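Local coordinates for protein predicted ATPase of the ABC class (Vibrio vulnificus, PDB 5D6A) that probably hydrolyses ATP as an ABC-class ATPase, and binds the non-hydrolysable ATP analogue AMP-PNP in its P-loop domain, at residues 147-151 with 152-156; 365-368 with 369-373. One frame throughout, in Å; residues are numbered along the deposited sequence.

Interaction 1. Residues 147-151 with 152-156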
# COMPACT_ATOMS: atom_id res chain seq x y z
N PRO A 147 1.26 3.65 33.81
CA PRO A 147 2.70 3.68 34.03
C PRO A 147 3.25 2.61 34.97
O PRO A 147 2.50 1.97 35.71
CB PRO A 147 2.92 5.06 34.65
CG PRO A 147 1.68 5.28 35.45
CD PRO A 147 0.56 4.61 34.69
N ALA A 148 4.57 2.45 34.93
CA ALA A 148 5.27 1.48 35.76
C ALA A 148 6.77 1.65 35.57
O ALA A 148 7.21 2.23 34.57
CB ALA A 148 4.85 0.07 35.38
N GLU A 149 7.55 1.15 36.52
CA GLU A 149 9.02 1.24 36.45
C GLU A 149 9.56 -0.04 35.79
O GLU A 149 10.27 -0.83 36.41
CB GLU A 149 9.64 1.46 37.84
CG GLU A 149 9.26 0.44 38.90
CD GLU A 149 9.95 0.66 40.23
OE1 GLU A 149 10.65 1.68 40.39
OE2 GLU A 149 9.79 -0.19 41.14
N GLY A 150 9.22 -0.22 34.52
CA GLY A 150 9.61 -1.40 33.77
C GLY A 150 8.46 -2.39 33.83
O GLY A 150 7.92 -2.79 32.80
N ARG A 151 8.09 -2.77 35.05
CA ARG A 151 6.97 -3.70 35.26
C ARG A 151 6.28 -3.44 36.60
O ARG A 151 5.09 -3.72 36.74
CB ARG A 151 7.46 -5.14 35.20
CG ARG A 151 6.37 -6.18 35.00
CD ARG A 151 5.81 -6.13 33.59
NE ARG A 151 4.94 -7.26 33.29
CZ ARG A 151 4.38 -7.49 32.10
NH1 ARG A 151 3.60 -8.55 31.93
NH2 ARG A 151 4.59 -6.66 31.08
N ASP A 152 7.02 -2.94 37.58
CA ASP A 152 6.43 -2.64 38.89
C ASP A 152 5.55 -1.39 38.79
O ASP A 152 5.95 -0.38 38.20
CB ASP A 152 7.52 -2.45 39.95
CG ASP A 152 8.39 -3.69 40.13
OD1 ASP A 152 8.19 -4.67 39.39
OD2 ASP A 152 9.26 -3.67 41.02
N ILE A 153 4.36 -1.47 39.37
CA ILE A 153 3.38 -0.39 39.31
C ILE A 153 3.77 0.87 40.08
O ILE A 153 4.16 0.81 41.24
CB ILE A 153 2.01 -0.86 39.82
CG1 ILE A 153 1.48 -2.00 38.95
CG2 ILE A 153 1.02 0.30 39.87
CD1 ILE A 153 0.13 -2.54 39.37
N LEU A 154 3.64 2.02 39.40
CA LEU A 154 3.88 3.32 39.99
C LEU A 154 2.51 3.90 40.30
O LEU A 154 1.91 4.59 39.47
CB LEU A 154 4.64 4.24 39.04
CG LEU A 154 6.09 3.86 38.71
CD1 LEU A 154 6.65 4.80 37.65
CD2 LEU A 154 6.95 3.88 39.96
N ALA A 155 2.00 3.60 41.49
CA ALA A 155 0.69 4.05 41.92
C ALA A 155 0.60 5.57 42.01
O ALA A 155 -0.37 6.15 41.54
CB ALA A 155 0.32 3.43 43.27
N LYS A 156 1.61 6.20 42.60
CA LYS A 156 1.60 7.66 42.75
C LYS A 156 1.45 8.37 41.41
O LYS A 156 0.76 9.39 41.32
CB LYS A 156 2.87 8.14 43.46
CG LYS A 156 2.86 9.63 43.76
CD LYS A 156 4.03 10.05 44.62
CE LYS A 156 3.93 11.52 44.99
NZ LYS A 156 5.03 11.95 45.88
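The backbone amide of E149 donates to the carbonyl oxygen of D152, closing the turn through G150 and R151 with one hydrogen bond. N of E149 and O of D152 are 2.8 Å apart, with an angle of 156° at the hydrogen. The tip is further bent by an inverse gamma turn centred on E149, while the backbone angles of G150 are ones that call for glycine.

Apolar contact continues along the hairpin. L154 lays its branched end against the opposite backbone, CD1 reaching C of A148 at 3.8 Å and CG standing at the same distance from N of E149. CD2 of L154 approaches CB of E149 at 4.2 Å.

Like charges meet near the turn. E149 holds CG between its backbone N and carbonyl carbon (chi1 55°) and then runs out extended, which carries OE2 to 3.4 Å from CB of D152 and 3.5 Å from OD2 of the same residue. The carboxylate planes are turned 56° apart; such proximity may slightly favour protonation of one of the two groups. R151 directs its guanidinium elsewhere, into a salt bridge with D65, and also packs on R151 of the second subunit.

The E149-D152 bond and the turn it closes belong to a short beta hairpin at the protein surface, weakly paired, which leads through L154, the N-cap residue, into helix 155-172.

Interaction 2. Residues 365-368 with 369-373; sequences SATN and FMIRD
CG2 of T367 lies alongside the CG1-CD1 branch of I371, one helical turn on, 3.9 Å from CG1, the two side chains running side by side in one direction. CG2 is anti to the backbone N of T367, with chi1 (to OG1) at -53°. OG1 lies beside that backbone N, anti to the carbonyl carbon, and from there hydrogen-bonds to OG1 of T367 of the second subunit. I371 also brings CG1 to 3.5 Å from the carbonyl oxygen of T367, so its aliphatic branch lies against the backbone as well as the methyl.

That carbonyl oxygen accepts the straightest of the four backbone bonds of the turn, from N of I371 at 3.1 Å with an angle of 165° at the hydrogen. The preceding carbonyl, of A366, receives N of M370 at 3.1 Å and, weakly, N of F369. A second weak bond, from N of M370 to O of T367, mixes three-residue spacing into this short helix.

On another side, CB of A366 meets CB of F369 at 3.9 Å. The phenyl group continues away from this contact to pack on Q343, A344 and L347 of helix 339-352. The N368 side chain is about 5 Å from a bound sodium ion and about 6 Å from AMP-PNP at the nearest atoms.

The chemistry is consistent with backbone bonds setting the turn and the F369 ring packing it on helix 339-352 within the P-loop domain, while the T367 hydroxyl makes a polar link across the subunit interface.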
# COMPACT_ATOMS: atom_id res chain seq x y z
N SER A 365 -6.34 3.48 -14.00
CA SER A 365 -7.31 2.51 -14.51
C SER A 365 -6.78 1.70 -15.68
O SER A 365 -5.75 2.04 -16.28
CB SER A 365 -8.59 3.24 -14.94
OG SER A 365 -9.21 3.88 -13.84
N ALA A 366 -7.49 0.62 -16.00
CA ALA A 366 -7.12 -0.26 -17.10
C ALA A 366 -7.60 0.33 -18.41
O ALA A 366 -8.80 0.46 -18.63
CB ALA A 366 -7.71 -1.65 -16.89
N THR A 367 -6.66 0.69 -19.28
CA THR A 367 -6.98 1.27 -20.58
C THR A 367 -7.92 0.37 -21.37
O THR A 367 -8.88 0.84 -21.99
CB THR A 367 -5.70 1.52 -21.40
OG1 THR A 367 -4.78 2.30 -20.62
CG2 THR A 367 -6.01 2.25 -22.70
N ASN A 368 -7.64 -0.93 -21.34
CA ASN A 368 -8.46 -1.93 -22.02
C ASN A 368 -9.93 -1.84 -21.61
O ASN A 368 -10.84 -1.99 -22.43
CB ASN A 368 -7.92 -3.33 -21.72
CG ASN A 368 -8.71 -4.44 -22.39
OD1 ASN A 368 -9.47 -4.20 -23.33
ND2 ASN A 368 -8.52 -5.67 -21.92
N PHE A 369 -10.14 -1.57 -20.32
CA PHE A 369 -11.48 -1.46 -19.76
C PHE A 369 -12.19 -0.14 -20.11
O PHE A 369 -13.42 -0.09 -20.17
CB PHE A 369 -11.40 -1.63 -18.23
CG PHE A 369 -12.69 -1.33 -17.51
CD1 PHE A 369 -13.72 -2.26 -17.50
CD2 PHE A 369 -12.85 -0.14 -16.82
CE1 PHE A 369 -14.91 -1.99 -16.83
CE2 PHE A 369 -14.03 0.14 -16.15
CZ PHE A 369 -15.06 -0.79 -16.15
N MSE A 370 -11.41 0.91 -20.33
CA MSE A 370 -11.96 2.23 -20.64
C MSE A 370 -12.38 2.39 -22.08
O MSE A 370 -13.55 2.69 -22.36
CB MSE A 370 -10.91 3.30 -20.35
CG MSE A 370 -10.55 3.36 -18.87
SE MSE A 370 -12.16 3.71 -17.79
CE MSE A 370 -12.08 5.68 -17.81
N ILE A 371 -11.44 2.18 -23.00
CA ILE A 371 -11.70 2.36 -24.44
C ILE A 371 -11.76 1.09 -25.30
O ILE A 371 -11.38 0.00 -24.88
CB ILE A 371 -10.69 3.35 -25.06
CG1 ILE A 371 -9.23 2.93 -24.79
CG2 ILE A 371 -10.91 4.74 -24.49
CD1 ILE A 371 -8.79 1.64 -25.45
N ARG A 372 -12.27 1.29 -26.51
CA ARG A 372 -12.40 0.25 -27.52
C ARG A 372 -11.25 0.48 -28.50
O ARG A 372 -10.69 1.58 -28.55
CB ARG A 372 -13.74 0.41 -28.25
CG ARG A 372 -14.14 -0.73 -29.17
CD ARG A 372 -14.51 -1.98 -28.38
NE ARG A 372 -15.11 -3.00 -29.24
CZ ARG A 372 -15.62 -4.16 -28.81
NH1 ARG A 372 -15.61 -4.46 -27.52
NH2 ARG A 372 -16.14 -5.01 -29.69
N ASP A 373 -10.91 -0.53 -29.29
CA ASP A 373 -9.84 -0.36 -30.28
C ASP A 373 -9.95 -1.40 -31.39
O ASP A 373 -9.93 -2.60 -31.13
CB ASP A 373 -8.47 -0.45 -29.60
CG ASP A 373 -7.33 -0.07 -30.53
OD1 ASP A 373 -7.58 0.30 -31.70
OD2 ASP A 373 -6.16 -0.12 -30.09

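Overall arrangement
From the N terminus, the chain first reaches interaction 1, where 147-151 folds back on 152-156 before helix 155-172 begins. Interaction 2 follows much later, at helix 367-370, beyond strand 357-361. Both close local turns, and they stand in series, neither enclosing nor crossing the other. The first belongs to the N-terminal family region and the second to the P-loop domain; their centres are about 61 Å apart, on opposite sides of the chain's centre. Interaction 1 joins a surface hairpin to its following helix, whereas interaction 2 is buried and packs against helices 339-352 and 390-401. Both touch the second subunit, at widely separated places.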